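PDB 4MBO: serine-rich Repeat Adhesion Glycoprotein (Srr1) from Streptococcus agalactiae, which binds fibrinogen as a surface adhesin of this bacterium, probably through its Ig-like beta-sandwich domains. Local coordinates for residues A[163-174]-A[191-202]; A[227-237]-A[281-290]. All coordinates share one frame; numbering follows the deposited sequence.

Contact 1: residues A[163-174]-A[191-202]; sequences VTEHTNVKTNVR and TQINPEGKEMYF
This contact is the antiparallel pairing of strand 169-174 with the two parts, 191-193 and 200-202, of a broken strand, in a beta hairpin of the fibrinogen-binding adhesin domain. A type I beta turn, N194 to G197, fills the break. Backbone bonds join K170 to Y201 on one side of the turn and R174 to Q192 on the other. N172 spans the interruption. Its CG sits between the backbone N and the carbonyl carbon (chi1 69°), and this puts the amide over the turn. N172 OD1 accepts the E196 backbone N at 2.9 Å. N172 ND2 donates in its own amide plane to N194 OD1, also at 2.9 Å. N194 OD1 also accepts from K198 N, so one oxygen joins the start of the turn to the residue after it and to the neighbouring strand. At the end of strand 162-165, E165 forms a salt bridge through OE2 with K170 NZ, and a weak one through OE1 with K198 NZ. R174 NH2 also forms a salt bridge with D242, and NH1 bonds to N159 O. Q192 NE2 bonds to T241 O. R174 NE and NH2 converge side-on on Q192 OE1, at 3.1 Å and 2.9 Å, with that oxygen in the guanidinium plane.

Contact 2: residues A[227-237]-A[281-290]; sequences NAEVKILKTNS and TTSYVVLVKI
K234 meets Y284 through a chain that is extended as far as CE and bends only at its last torsion: CG lies anti to the backbone N (chi1 180°), and the aliphatic part runs past the tyrosine ring. The Y284 CG is anti to its own carbonyl carbon (chi1 -62°), which turns the ring toward this lysine. K234 CG comes within 3.7 Å of Y284 CE1. The two residues face each other in an antiparallel ladder of strands 229-235 and 283-290, within the beta sheet of the fibrinogen-binding adhesin domain. Eight backbone hydrogen bonds link four pairs, from E229 with K289 to T235 with S283. The ladder is regular throughout this length. Its side chains alternate between two faces.

One face carries V230, I232 and K234 with Y284, V286 and V288. V230 CG1 touches V286 CG1 at 4.1 Å. I232 and V286 also pack on I271 of strand 269-272. W273 stacks on the Y284 ring, and Y260 meets that ring edge-to-face.

The other face carries E229, K231, L233 and T235 with S283, V285, L287 and K289. L287 CD1 touches L233 CD1 at 3.9 Å and also lies near K231 CE. Here V285 and L287 rest on I190 of strand 186-202. E229 and K289 run alongside each other, pointing the same way. E229 OE1 lies 3.7 Å from K289 CD, but the charged ends do not touch.

Just before strand 229-235, A228 CB packs on I290 CG2. At the other end, a water joins K234 NZ to T281 O. The S283 hydroxyl bonds to N194 O. A further water accepts from S237 N at 2.8 Å and donates to S283 OG at 2.7 Å.

The two contacts come in series along the chain, and their centres lie about 16 Å apart. Both belong to one antiparallel beta sheet in the fibrinogen-binding adhesin domain. Strand 186-202 supplies one side of contact 1 and is the direct neighbour of strand 283-290 from contact 2. The order is thus 169-181, 186-202, 283-290, 229-235. I193 N lies 2.8 Å from Y284 O, a probable backbone hydrogen bond at this seam. G197 of the turn packs on S237 just past the end of strand 229-235. The shared beta sheet therefore brings a local hairpin together with two strands that are distant in sequence, in one continuous unit of the domain.

Contact 1: residues A[163-174]-A[191-202]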
loop_
_atom_site.group_PDB
_atom_site.type_symbol
_atom_site.label_atom_id
_atom_site.label_comp_id
_atom_site.label_asym_id
_atom_site.label_seq_id
_atom_site.Cartn_x
_atom_site.Cartn_y
_atom_site.Cartn_z
ATOM N N VAL A 163 -4.922 -20.471 -6.508
ATOM C CA VAL A 163 -4.435 -21.816 -6.210
ATOM C C VAL A 163 -4.979 -22.870 -7.172
ATOM O O VAL A 163 -6.158 -22.860 -7.496
ATOM C CB VAL A 163 -4.917 -22.238 -4.805
ATOM C CG1 VAL A 163 -4.421 -23.634 -4.431
ATOM C CG2 VAL A 163 -4.494 -21.232 -3.761
ATOM N N THR A 164 -4.114 -23.774 -7.604
ATOM C CA THR A 164 -4.505 -24.918 -8.407
ATOM C C THR A 164 -3.985 -26.144 -7.656
ATOM O O THR A 164 -2.808 -26.205 -7.290
ATOM C CB THR A 164 -3.880 -24.880 -9.820
ATOM O OG1 THR A 164 -4.453 -23.787 -10.560
ATOM C CG2 THR A 164 -4.122 -26.168 -10.539
ATOM N N GLU A 165 -4.874 -27.097 -7.376
ATOM C CA GLU A 165 -4.496 -28.312 -6.653
ATOM C C GLU A 165 -5.092 -29.511 -7.371
ATOM O O GLU A 165 -6.233 -29.903 -7.118
ATOM C CB GLU A 165 -4.934 -28.260 -5.177
ATOM C CG GLU A 165 -4.588 -29.510 -4.347
ATOM C CD GLU A 165 -3.091 -29.756 -4.093
ATOM O OE1 GLU A 165 -2.276 -28.805 -4.134
ATOM O OE2 GLU A 165 -2.729 -30.920 -3.780
ATOM N N HIS A 166 -4.325 -30.054 -8.298
ATOM C CA HIS A 166 -4.696 -31.252 -9.034
ATOM C C HIS A 166 -3.600 -32.291 -8.876
ATOM O O HIS A 166 -2.486 -32.009 -8.399
ATOM C CB HIS A 166 -4.893 -30.987 -10.530
ATOM C CG HIS A 166 -6.040 -30.083 -10.845
ATOM N ND1 HIS A 166 -6.204 -29.499 -12.083
ATOM C CD2 HIS A 166 -7.033 -29.592 -10.068
ATOM C CE1 HIS A 166 -7.284 -28.736 -12.070
ATOM N NE2 HIS A 166 -7.805 -28.772 -10.857
ATOM N N THR A 167 -3.893 -33.506 -9.314
ATOM C CA THR A 167 -2.924 -34.545 -9.212
ATOM C C THR A 167 -1.592 -34.232 -9.899
ATOM O O THR A 167 -0.514 -34.468 -9.338
ATOM C CB THR A 167 -3.516 -35.861 -9.771
ATOM O OG1 THR A 167 -4.693 -36.183 -9.024
ATOM C CG2 THR A 167 -2.529 -36.963 -9.670
ATOM N N ASN A 168 -1.654 -33.625 -11.086
ATOM C CA ASN A 168 -0.462 -33.398 -11.882
ATOM C C ASN A 168 0.169 -31.990 -11.793
ATOM O O ASN A 168 1.289 -31.776 -12.261
ATOM C CB ASN A 168 -0.755 -33.753 -13.367
ATOM C CG ASN A 168 -2.019 -33.041 -13.940
ATOM O OD1 ASN A 168 -2.892 -32.558 -13.206
ATOM N ND2 ASN A 168 -2.112 -33.008 -15.265
ATOM N N VAL A 169 -0.598 -31.067 -11.236
ATOM C CA VAL A 169 -0.237 -29.655 -11.123
ATOM C C VAL A 169 -0.720 -29.091 -9.803
ATOM O O VAL A 169 -1.921 -29.094 -9.509
ATOM C CB VAL A 169 -0.875 -28.857 -12.307
ATOM C CG1 VAL A 169 -0.816 -27.360 -12.080
ATOM C CG2 VAL A 169 -0.223 -29.280 -13.611
ATOM N N LYS A 170 0.222 -28.591 -8.993
ATOM C CA LYS A 170 -0.081 -27.949 -7.721
ATOM C C LYS A 170 0.718 -26.647 -7.736
ATOM O O LYS A 170 1.971 -26.667 -7.763
ATOM C CB LYS A 170 0.346 -28.821 -6.538
ATOM C CG LYS A 170 -0.118 -30.261 -6.693
ATOM C CD LYS A 170 0.445 -31.171 -5.596
ATOM C CE LYS A 170 0.002 -32.610 -5.779
ATOM N NZ LYS A 170 -1.471 -32.769 -5.700
ATOM N N THR A 171 0.003 -25.536 -7.757
ATOM C CA THR A 171 0.638 -24.239 -7.808
ATOM C C THR A 171 -0.170 -23.223 -7.020
ATOM O O THR A 171 -1.354 -23.420 -6.764
ATOM C CB THR A 171 0.794 -23.721 -9.262
ATOM O OG1 THR A 171 -0.493 -23.664 -9.889
ATOM C CG2 THR A 171 1.675 -24.610 -10.109
ATOM N N ASN A 172 0.476 -22.145 -6.596
ATOM C CA ASN A 172 -0.231 -21.024 -5.982
ATOM C C ASN A 172 0.617 -19.762 -6.092
ATOM O O ASN A 172 1.819 -19.823 -6.011
ATOM C CB ASN A 172 -0.707 -21.279 -4.544
ATOM C CG ASN A 172 0.417 -21.390 -3.529
ATOM O OD1 ASN A 172 0.696 -20.422 -2.833
ATOM N ND2 ASN A 172 1.039 -22.566 -3.430
ATOM N N VAL A 173 -0.041 -18.614 -6.287
ATOM C CA VAL A 173 0.640 -17.352 -6.555
ATOM C C VAL A 173 -0.253 -16.170 -6.205
ATOM O O VAL A 173 -1.503 -16.274 -6.206
ATOM C CB VAL A 173 1.046 -17.300 -8.072
ATOM C CG1 VAL A 173 -0.202 -17.113 -8.949
ATOM C CG2 VAL A 173 2.082 -16.220 -8.379
ATOM N N ARG A 174 0.377 -15.038 -5.935
ATOM C CA ARG A 174 -0.342 -13.774 -5.693
ATOM C C ARG A 174 0.560 -12.615 -6.051
ATOM O O ARG A 174 1.770 -12.729 -5.931
ATOM C CB ARG A 174 -0.831 -13.678 -4.240
ATOM C CG ARG A 174 -1.641 -12.434 -3.948
ATOM C CD ARG A 174 -2.285 -12.478 -2.565
ATOM N NE ARG A 174 -1.285 -12.708 -1.520
ATOM C CZ ARG A 174 -1.570 -12.833 -0.223
ATOM N NH1 ARG A 174 -2.826 -12.708 0.197
ATOM N NH2 ARG A 174 -0.598 -13.086 0.651
ATOM N N THR A 191 5.445 -10.061 -6.509
ATOM C CA THR A 191 4.874 -11.349 -6.723
ATOM C C THR A 191 5.315 -12.318 -5.644
ATOM O O THR A 191 6.528 -12.434 -5.370
ATOM C CB THR A 191 5.306 -11.918 -8.100
ATOM O OG1 THR A 191 4.840 -11.033 -9.144
ATOM C CG2 THR A 191 4.666 -13.262 -8.336
ATOM N N GLN A 192 4.347 -12.992 -5.025
ATOM C CA GLN A 192 4.643 -14.055 -4.062
ATOM C C GLN A 192 4.435 -15.394 -4.756
ATOM O O GLN A 192 3.366 -15.665 -5.310
ATOM C CB GLN A 192 3.761 -13.993 -2.849
ATOM C CG GLN A 192 3.952 -12.731 -2.032
ATOM C CD GLN A 192 2.913 -12.612 -0.933
ATOM O OE1 GLN A 192 1.778 -13.119 -1.067
ATOM N NE2 GLN A 192 3.267 -11.910 0.140
ATOM N N ILE A 193 5.481 -16.215 -4.742
ATOM C CA ILE A 193 5.452 -17.553 -5.309
ATOM C C ILE A 193 5.333 -18.507 -4.114
ATOM O O ILE A 193 6.151 -18.495 -3.207
ATOM C CB ILE A 193 6.718 -17.831 -6.138
ATOM C CG1 ILE A 193 6.717 -16.963 -7.412
ATOM C CG2 ILE A 193 6.879 -19.297 -6.493
ATOM C CD1 ILE A 193 7.436 -15.674 -7.251
ATOM N N ASN A 194 4.281 -19.322 -4.103
ATOM C CA ASN A 194 3.961 -20.189 -2.978
ATOM C C ASN A 194 3.632 -19.415 -1.695
ATOM O O ASN A 194 4.122 -19.752 -0.617
ATOM C CB ASN A 194 5.054 -21.236 -2.702
ATOM C CG ASN A 194 4.554 -22.391 -1.812
ATOM O OD1 ASN A 194 3.346 -22.605 -1.638
ATOM N ND2 ASN A 194 5.492 -23.125 -1.232
ATOM N N PRO A 195 2.758 -18.408 -1.787
ATOM C CA PRO A 195 2.378 -17.716 -0.555
ATOM C C PRO A 195 1.634 -18.603 0.467
ATOM O O PRO A 195 1.599 -18.290 1.674
ATOM C CB PRO A 195 1.440 -16.601 -1.055
ATOM C CG PRO A 195 0.926 -17.072 -2.344
ATOM C CD PRO A 195 2.095 -17.821 -2.967
ATOM N N GLU A 196 0.998 -19.663 -0.008
ATOM C CA GLU A 196 0.256 -20.577 0.862
ATOM C C GLU A 196 1.145 -21.566 1.647
ATOM O O GLU A 196 0.680 -22.236 2.573
ATOM C CB GLU A 196 -0.761 -21.378 0.027
ATOM C CG GLU A 196 -1.802 -20.528 -0.679
ATOM C CD GLU A 196 -2.922 -20.113 0.233
ATOM O OE1 GLU A 196 -3.709 -21.008 0.615
ATOM O OE2 GLU A 196 -3.021 -18.912 0.569
ATOM N N GLY A 197 2.408 -21.670 1.266
ATOM C CA GLY A 197 3.309 -22.610 1.934
ATOM C C GLY A 197 2.840 -24.048 1.753
ATOM O O GLY A 197 2.690 -24.790 2.734
ATOM N N LYS A 198 2.612 -24.423 0.494
ATOM C CA LYS A 198 2.179 -25.768 0.107
ATOM C C LYS A 198 3.219 -26.370 -0.824
ATOM O O LYS A 198 4.088 -25.670 -1.334
ATOM C CB LYS A 198 0.860 -25.709 -0.676
ATOM C CG LYS A 198 -0.286 -24.951 -0.027
ATOM C CD LYS A 198 -1.499 -24.842 -0.966
ATOM C CE LYS A 198 -2.052 -26.214 -1.349
ATOM N NZ LYS A 198 -3.342 -26.177 -2.107
ATOM N N GLU A 199 3.154 -27.676 -1.050
ATOM C CA GLU A 199 4.016 -28.245 -2.068
ATOM C C GLU A 199 3.542 -27.692 -3.422
ATOM O O GLU A 199 2.324 -27.590 -3.668
ATOM C CB GLU A 199 3.915 -29.760 -2.088
ATOM C CG GLU A 199 4.487 -30.421 -0.838
ATOM C CD GLU A 199 5.998 -30.195 -0.678
ATOM O OE1 GLU A 199 6.693 -30.170 -1.723
ATOM O OE2 GLU A 199 6.499 -30.077 0.483
ATOM N N MET A 200 4.490 -27.328 -4.273
ATOM C CA MET A 200 4.195 -26.939 -5.659
ATOM C C MET A 200 4.849 -28.009 -6.522
ATOM O O MET A 200 5.946 -28.467 -6.223
ATOM C CB MET A 200 4.663 -25.536 -6.023
ATOM C CG MET A 200 4.065 -24.481 -5.103
ATOM S SD MET A 200 3.905 -22.865 -5.873
ATOM C CE MET A 200 5.550 -22.699 -6.499
ATOM N N TYR A 201 4.165 -28.404 -7.578
ATOM C CA TYR A 201 4.588 -29.533 -8.363
ATOM C C TYR A 201 4.000 -29.584 -9.757
ATOM O O TYR A 201 2.811 -29.296 -9.943
ATOM C CB TYR A 201 4.124 -30.780 -7.595
ATOM C CG TYR A 201 4.166 -32.133 -8.281
ATOM C CD1 TYR A 201 5.372 -32.824 -8.422
ATOM C CD2 TYR A 201 2.993 -32.782 -8.669
ATOM C CE1 TYR A 201 5.423 -34.082 -8.983
ATOM C CE2 TYR A 201 3.038 -34.060 -9.237
ATOM C CZ TYR A 201 4.251 -34.694 -9.389
ATOM O OH TYR A 201 4.299 -35.958 -9.937
ATOM N N PHE A 202 4.839 -29.989 -10.699
ATOM C CA PHE A 202 4.439 -30.345 -12.053
ATOM C C PHE A 202 4.934 -31.774 -12.254
ATOM O O PHE A 202 6.128 -32.046 -12.092
ATOM C CB PHE A 202 5.111 -29.520 -13.171
ATOM C CG PHE A 202 4.586 -28.130 -13.360
ATOM C CD1 PHE A 202 3.369 -27.711 -12.845
ATOM C CD2 PHE A 202 5.276 -27.254 -14.189
ATOM C CE1 PHE A 202 2.895 -26.441 -13.083
ATOM C CE2 PHE A 202 4.785 -25.986 -14.470
ATOM C CZ PHE A 202 3.595 -25.566 -13.896
HETATM O O HOH W 1 -1.865 -26.216 -4.585
HETATM O O HOH W 2 0.039 -28.803 -2.716
HETATM O O HOH W 3 0.564 -25.261 -4.537
#

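Contact 2: residues A[227-237]-A[281-290]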
loop_
_atom_site.group_PDB
_atom_site.type_symbol
_atom_site.label_atom_id
_atom_site.label_comp_id
_atom_site.label_asym_id
_atom_site.label_seq_id
_atom_site.Cartn_x
_atom_site.Cartn_y
_atom_site.Cartn_z
ATOM N N ASN A 227 13.073 -1.668 -18.635
ATOM C CA ASN A 227 13.934 -1.109 -17.604
ATOM C C ASN A 227 13.600 -1.621 -16.200
ATOM O O ASN A 227 13.936 -0.960 -15.207
ATOM C CB ASN A 227 13.879 0.435 -17.634
ATOM C CG ASN A 227 14.420 1.022 -18.930
ATOM O OD1 ASN A 227 13.789 1.889 -19.522
ATOM N ND2 ASN A 227 15.568 0.523 -19.398
ATOM N N ALA A 228 12.954 -2.790 -16.104
ATOM C CA ALA A 228 12.587 -3.303 -14.784
ATOM C C ALA A 228 13.807 -3.627 -13.953
ATOM O O ALA A 228 14.767 -4.234 -14.469
ATOM C CB ALA A 228 11.749 -4.562 -14.914
ATOM N N GLU A 229 13.731 -3.246 -12.672
ATOM C CA GLU A 229 14.713 -3.631 -11.654
ATOM C C GLU A 229 14.053 -4.818 -10.988
ATOM O O GLU A 229 12.911 -4.721 -10.531
ATOM C CB GLU A 229 14.952 -2.512 -10.655
ATOM C CG GLU A 229 15.378 -1.228 -11.328
ATOM C CD GLU A 229 15.700 -0.090 -10.385
ATOM O OE1 GLU A 229 15.189 -0.034 -9.242
ATOM O OE2 GLU A 229 16.459 0.785 -10.833
ATOM N N VAL A 230 14.746 -5.952 -10.981
ATOM C CA VAL A 230 14.202 -7.204 -10.464
ATOM C C VAL A 230 15.062 -7.751 -9.343
ATOM O O VAL A 230 16.277 -7.854 -9.486
ATOM C CB VAL A 230 14.154 -8.287 -11.577
ATOM C CG1 VAL A 230 13.586 -9.597 -11.050
ATOM C CG2 VAL A 230 13.339 -7.811 -12.766
ATOM N N LYS A 231 14.410 -8.104 -8.241
ATOM C CA LYS A 231 15.072 -8.697 -7.078
ATOM C C LYS A 231 14.231 -9.900 -6.694
ATOM O O LYS A 231 13.001 -9.844 -6.701
ATOM C CB LYS A 231 15.158 -7.703 -5.892
ATOM C CG LYS A 231 15.833 -8.266 -4.642
ATOM C CD LYS A 231 16.199 -7.204 -3.578
ATOM C CE LYS A 231 14.978 -6.511 -3.003
ATOM N NZ LYS A 231 15.331 -5.559 -1.885
ATOM N N ILE A 232 14.904 -11.012 -6.376
ATOM C CA ILE A 232 14.246 -12.258 -5.975
ATOM C C ILE A 232 14.745 -12.673 -4.593
ATOM O O ILE A 232 15.956 -12.797 -4.356
ATOM C CB ILE A 232 14.493 -13.396 -6.995
ATOM C CG1 ILE A 232 14.217 -12.896 -8.401
ATOM C CG2 ILE A 232 13.700 -14.637 -6.622
ATOM C CD1 ILE A 232 14.482 -13.903 -9.491
ATOM N N LEU A 233 13.800 -12.865 -3.685
ATOM C CA LEU A 233 14.074 -13.267 -2.323
ATOM C C LEU A 233 13.443 -14.602 -2.004
ATOM O O LEU A 233 12.426 -14.968 -2.579
ATOM C CB LEU A 233 13.530 -12.214 -1.323
ATOM C CG LEU A 233 13.942 -10.789 -1.576
ATOM C CD1 LEU A 233 13.226 -9.864 -0.614
ATOM C CD2 LEU A 233 15.439 -10.603 -1.472
ATOM N N LYS A 234 14.087 -15.362 -1.111
ATOM C CA LYS A 234 13.571 -16.668 -0.666
ATOM C C LYS A 234 13.285 -16.604 0.838
ATOM O O LYS A 234 14.105 -16.085 1.623
ATOM C CB LYS A 234 14.575 -17.797 -0.961
ATOM C CG LYS A 234 14.121 -19.183 -0.524
ATOM C CD LYS A 234 15.169 -20.229 -0.878
ATOM C CE LYS A 234 14.901 -21.563 -0.211
ATOM N NZ LYS A 234 15.045 -21.471 1.261
ATOM N N THR A 235 12.136 -17.151 1.236
ATOM C CA THR A 235 11.717 -17.176 2.646
ATOM C C THR A 235 10.661 -18.280 2.882
ATOM O O THR A 235 10.077 -18.809 1.935
ATOM C CB THR A 235 11.110 -15.797 3.073
ATOM O OG1 THR A 235 11.042 -15.702 4.498
ATOM C CG2 THR A 235 9.756 -15.603 2.450
ATOM N N ASN A 236 10.398 -18.587 4.151
ATOM C CA ASN A 236 9.325 -19.485 4.520
ATOM C C ASN A 236 8.033 -18.666 4.444
ATOM O O ASN A 236 8.019 -17.491 4.835
ATOM C CB ASN A 236 9.554 -19.974 5.928
ATOM C CG ASN A 236 8.531 -21.011 6.366
ATOM O OD1 ASN A 236 7.376 -20.706 6.579
ATOM N ND2 ASN A 236 8.990 -22.234 6.581
ATOM N N SER A 237 6.943 -19.282 4.010
ATOM C CA SER A 237 5.661 -18.571 3.862
ATOM C C SER A 237 5.150 -17.899 5.127
ATOM O O SER A 237 4.382 -16.939 5.045
ATOM C CB SER A 237 4.556 -19.507 3.345
ATOM O OG SER A 237 4.278 -20.505 4.288
ATOM N N THR A 281 7.953 -25.379 2.493
ATOM C CA THR A 281 8.691 -24.402 3.290
ATOM C C THR A 281 9.512 -23.412 2.486
ATOM O O THR A 281 10.233 -22.581 3.056
ATOM C CB THR A 281 9.608 -25.128 4.299
ATOM O OG1 THR A 281 10.377 -26.104 3.603
ATOM C CG2 THR A 281 8.760 -25.832 5.332
ATOM N N THR A 282 9.367 -23.448 1.168
ATOM C CA THR A 282 10.067 -22.520 0.309
ATOM C C THR A 282 9.081 -21.628 -0.421
ATOM O O THR A 282 8.220 -22.133 -1.173
ATOM C CB THR A 282 10.882 -23.256 -0.763
ATOM O OG1 THR A 282 11.908 -24.020 -0.127
ATOM C CG2 THR A 282 11.511 -22.307 -1.750
ATOM N N SER A 283 9.205 -20.324 -0.196
ATOM C CA SER A 283 8.439 -19.330 -0.949
ATOM C C SER A 283 9.421 -18.325 -1.541
ATOM O O SER A 283 10.541 -18.143 -1.023
ATOM C CB SER A 283 7.424 -18.607 -0.065
ATOM O OG SER A 283 6.480 -19.520 0.497
ATOM N N TYR A 284 9.075 -17.739 -2.677
ATOM C CA TYR A 284 9.903 -16.710 -3.270
ATOM C C TYR A 284 9.088 -15.433 -3.420
ATOM O O TYR A 284 7.868 -15.466 -3.532
ATOM C CB TYR A 284 10.440 -17.099 -4.646
ATOM C CG TYR A 284 11.339 -18.306 -4.639
ATOM C CD1 TYR A 284 12.654 -18.208 -4.225
ATOM C CD2 TYR A 284 10.865 -19.536 -5.029
ATOM C CE1 TYR A 284 13.483 -19.304 -4.178
ATOM C CE2 TYR A 284 11.691 -20.642 -5.032
ATOM C CZ TYR A 284 12.991 -20.527 -4.601
ATOM O OH TYR A 284 13.806 -21.646 -4.577
ATOM N N VAL A 285 9.774 -14.304 -3.348
ATOM C CA VAL A 285 9.173 -13.006 -3.581
ATOM C C VAL A 285 9.988 -12.360 -4.708
ATOM O O VAL A 285 11.208 -12.227 -4.619
ATOM C CB VAL A 285 9.192 -12.148 -2.333
ATOM C CG1 VAL A 285 8.554 -10.819 -2.629
ATOM C CG2 VAL A 285 8.499 -12.858 -1.173
ATOM N N VAL A 286 9.304 -11.954 -5.773
ATOM C CA VAL A 286 9.922 -11.273 -6.893
ATOM C C VAL A 286 9.467 -9.821 -6.862
ATOM O O VAL A 286 8.250 -9.533 -6.948
ATOM C CB VAL A 286 9.546 -11.887 -8.245
ATOM C CG1 VAL A 286 10.212 -11.069 -9.352
ATOM C CG2 VAL A 286 9.932 -13.355 -8.296
ATOM N N LEU A 287 10.396 -8.888 -6.698
ATOM C CA LEU A 287 10.062 -7.479 -6.679
ATOM C C LEU A 287 10.460 -6.874 -8.006
ATOM O O LEU A 287 11.602 -7.020 -8.435
ATOM C CB LEU A 287 10.773 -6.747 -5.562
ATOM C CG LEU A 287 10.492 -7.247 -4.136
ATOM C CD1 LEU A 287 11.418 -8.360 -3.724
ATOM C CD2 LEU A 287 10.651 -6.056 -3.206
ATOM N N VAL A 288 9.514 -6.251 -8.679
ATOM C CA VAL A 288 9.744 -5.577 -9.958
ATOM C C VAL A 288 9.440 -4.088 -9.808
ATOM O O VAL A 288 8.296 -3.716 -9.482
ATOM C CB VAL A 288 8.871 -6.189 -11.064
ATOM C CG1 VAL A 288 8.958 -5.389 -12.367
ATOM C CG2 VAL A 288 9.230 -7.647 -11.283
ATOM N N LYS A 289 10.454 -3.254 -10.006
ATOM C CA LYS A 289 10.240 -1.805 -9.991
ATOM C C LYS A 289 10.373 -1.316 -11.418
ATOM O O LYS A 289 11.351 -1.635 -12.110
ATOM C CB LYS A 289 11.233 -1.074 -9.096
ATOM C CG LYS A 289 10.934 0.411 -8.999
ATOM C CD LYS A 289 11.887 1.172 -8.093
ATOM C CE LYS A 289 11.674 0.845 -6.628
ATOM N NZ LYS A 289 12.554 1.685 -5.763
ATOM N N ILE A 290 9.383 -0.542 -11.852
ATOM C CA ILE A 290 9.350 0.036 -13.201
ATOM C C ILE A 290 8.774 1.433 -13.182
ATOM O O ILE A 290 8.166 1.842 -12.191
ATOM C CB ILE A 290 8.433 -0.784 -14.142
ATOM C CG1 ILE A 290 7.090 -1.103 -13.462
ATOM C CG2 ILE A 290 9.103 -2.056 -14.541
ATOM C CD1 ILE A 290 6.055 -1.743 -14.374
HETATM O O HOH W 4 12.879 0.815 -13.186
HETATM O O HOH W 5 12.736 -21.105 2.489
HETATM O O HOH W 6 7.064 -21.497 2.289
#